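Local coordinates for protein Fe-S binding reductase, putative (Thermus thermophilus, PDB 2D4P) that is of uncharacterised function but has a GNAT-like acetyltransferase fold, and so may transfer acyl groups, at residues 28-31 against 32-35. Sequence-based numbering, arbitrary orientation.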
ATOM      1  N   LEU A  28      -4.214 -11.087  -4.579  1.00 21.49           N
ATOM      2  CA  LEU A  28      -5.052 -10.802  -3.421  1.00 21.43           C
ATOM      3  C   LEU A  28      -4.718 -11.767  -2.280  1.00 21.94           C
ATOM      4  O   LEU A  28      -4.493 -11.343  -1.149  1.00 20.82           O
ATOM      5  CB  LEU A  28      -6.540 -10.910  -3.797  1.00 21.50           C
ATOM      6  CG  LEU A  28      -7.573 -10.617  -2.689  1.00 22.81           C
ATOM      7  CD1 LEU A  28      -8.923 -10.260  -3.312  1.00 24.55           C
ATOM      8  CD2 LEU A  28      -7.772 -11.793  -1.747  1.00 22.77           C
ATOM      9  N   ARG A  29      -4.633 -13.060  -2.594  1.00 22.21           N
ATOM     10  CA  ARG A  29      -4.350 -14.084  -1.591  1.00 23.51           C
ATOM     11  C   ARG A  29      -2.996 -13.892  -0.901  1.00 22.69           C
ATOM     12  O   ARG A  29      -2.887 -13.985   0.326  1.00 23.27           O
ATOM     13  CB  ARG A  29      -4.423 -15.479  -2.217  1.00 24.39           C
ATOM     14  CG  ARG A  29      -5.826 -15.996  -2.406  1.00 27.16           C
ATOM     15  CD  ARG A  29      -5.886 -17.266  -3.247  1.00 31.17           C
ATOM     16  NE  ARG A  29      -7.257 -17.747  -3.367  1.00 34.55           N
ATOM     17  CZ  ARG A  29      -7.619 -18.822  -4.072  1.00 36.35           C
ATOM     18  NH1 ARG A  29      -6.721 -19.513  -4.755  1.00 37.36           N
ATOM     19  NH2 ARG A  29      -8.892 -19.190  -4.108  1.00 37.06           N
ATOM     20  N   PHE A  30      -1.980 -13.606  -1.694  1.00 23.13           N
ATOM     21  CA  PHE A  30      -0.651 -13.335  -1.187  1.00 22.87           C
ATOM     22  C   PHE A  30      -0.625 -12.113  -0.278  1.00 21.55           C
ATOM     23  O   PHE A  30      -0.094 -12.156   0.835  1.00 21.98           O
ATOM     24  CB  PHE A  30       0.291 -13.123  -2.350  1.00 22.67           C
ATOM     25  CG  PHE A  30       1.660 -12.704  -1.940  1.00 23.21           C
ATOM     26  CD1 PHE A  30       2.033 -11.357  -1.934  1.00 22.14           C
ATOM     27  CD2 PHE A  30       2.591 -13.654  -1.560  1.00 27.05           C
ATOM     28  CE1 PHE A  30       3.316 -10.978  -1.566  1.00 24.74           C
ATOM     29  CE2 PHE A  30       3.898 -13.262  -1.192  1.00 28.18           C
ATOM     30  CZ  PHE A  30       4.236 -11.922  -1.187  1.00 25.44           C
ATOM     31  N   PHE A  31      -1.195 -11.012  -0.744  1.00 21.14           N
ATOM     32  CA  PHE A  31      -1.206  -9.789   0.059  1.00 20.40           C
ATOM     33  C   PHE A  31      -2.104  -9.890   1.296  1.00 21.57           C
ATOM     34  O   PHE A  31      -1.809  -9.304   2.327  1.00 20.78           O
ATOM     35  CB  PHE A  31      -1.477  -8.544  -0.799  1.00 19.90           C
ATOM     36  CG  PHE A  31      -0.285  -8.159  -1.656  1.00 20.80           C
ATOM     37  CD1 PHE A  31       0.884  -7.643  -1.066  1.00 20.40           C
ATOM     38  CD2 PHE A  31      -0.303  -8.323  -3.030  1.00 19.91           C
ATOM     39  CE1 PHE A  31       1.963  -7.317  -1.835  1.00 21.14           C
ATOM     40  CE2 PHE A  31       0.813  -8.002  -3.810  1.00 22.14           C
ATOM     41  CZ  PHE A  31       1.952  -7.510  -3.212  1.00 22.06           C
ATOM     42  N   ALA A  32      -3.190 -10.670   1.215  1.00 21.79           N
ATOM     43  CA  ALA A  32      -4.011 -10.923   2.401  1.00 22.48           C
ATOM     44  C   ALA A  32      -3.196 -11.630   3.486  1.00 22.64           C
ATOM     45  O   ALA A  32      -3.444 -11.408   4.661  1.00 23.41           O
ATOM     46  CB  ALA A  32      -5.251 -11.758   2.056  1.00 22.52           C
ATOM     47  N   ARG A  33      -2.251 -12.471   3.091  1.00 23.48           N
ATOM     48  CA  ARG A  33      -1.465 -13.273   4.043  1.00 25.29           C
ATOM     49  C   ARG A  33      -0.360 -12.433   4.716  1.00 24.05           C
ATOM     50  O   ARG A  33       0.153 -12.850   5.749  1.00 23.89           O
ATOM     51  CB  ARG A  33      -0.796 -14.485   3.355  1.00 25.77           C
ATOM     52  CG  ARG A  33      -1.657 -15.746   3.162  1.00 33.23           C
ATOM     53  CD  ARG A  33      -0.858 -16.914   2.557  1.00 39.52           C
ATOM     54  NE  ARG A  33      -0.932 -16.961   1.076  1.00 45.70           N
ATOM     55  CZ  ARG A  33       0.090 -16.788   0.218  1.00 47.23           C
ATOM     56  NH1 ARG A  33       1.336 -16.515   0.635  1.00 49.87           N
ATOM     57  NH2 ARG A  33      -0.153 -16.870  -1.093  1.00 47.43           N
ATOM     58  N   THR A  34       0.001 -11.272   4.170  1.00 22.78           N
ATOM     59  CA  THR A  34       1.161 -10.518   4.716  1.00 22.25           C
ATOM     60  C   THR A  34       0.910  -9.966   6.090  1.00 21.72           C
ATOM     61  O   THR A  34       1.844  -9.813   6.885  1.00 22.48           O
ATOM     62  CB  THR A  34       1.585  -9.325   3.838  1.00 21.96           C
ATOM     63  OG1 THR A  34       0.479  -8.423   3.692  1.00 21.33           O
ATOM     64  CG2 THR A  34       1.983  -9.748   2.419  1.00 23.20           C
ATOM     65  N   GLY A  35      -0.345  -9.630   6.368  1.00 22.09           N
ATOM     66  CA  GLY A  35      -0.708  -8.825   7.538  1.00 21.46           C
ATOM     67  C   GLY A  35      -0.398  -7.340   7.445  1.00 21.75           C
ATOM     68  O   GLY A  35      -0.529  -6.630   8.417  1.00 22.28           O
TER
HETATM   69  O   HOH W   1      -2.512  -8.359   4.981  1.00 22.50           O
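Phe-31 and Thr-34 meet at the C-terminal end of helix 25-34, where a GNAT-like fold gives a compact example of how a helix finishes against its sheet. The straighter of two i+4 to i bonds, Ala-32 N to Leu-28 O at 2.8 Å, runs nearly straight on from the carbonyl. One residue later the grip slackens: the next such bond, Arg-33 N to Arg-29 O, is longer at 3.2 Å, more bent and tilted from that carbonyl's plane, and Arg-33 N makes a weak second bond to Phe-30 O. Thr-34 N bonds to Phe-31 O, three residues back, at 3.2 Å and from above the carbonyl plane.

The tight side faces strand 45-56. Here Phe-31 is buried against Leu-51 and Phe-6, and Phe-30 CD1 sits 3.8 Å above the centre of its ring. With chi1 at 58°, Thr-34 OG1 stands between its own backbone N and carbonyl carbon, 2.8 Å from Phe-31 O, while CG2 lies by the Phe-30 carbonyl oxygen and obliquely beside both rings. OG1 accepts from His-36 N and also bonds with Ser-37 OG; its one proton cannot serve Phe-31 O and Ala-52 O at once. A valine here removes the hydroxyl, and the helix end would probably lose its polar tie to Ala-52 O and His-36 N.

The solvent side is looser. Arg-29 reaches away to a salt bridge with Glu-8, whereas Arg-33 bends at chi3 (-92°) and folds back over its own helix. Its guanidinium stands almost perpendicular to the Phe-30 ring and covers that residue's backbone with one face, NH2 lying 3.6 Å from Phe-30 CA. Gly-35 leaves the helix with positive phi, and a water lies 2.9 Å from both Phe-31 O and Gly-35 N, the bond from Gly-35 N being weak.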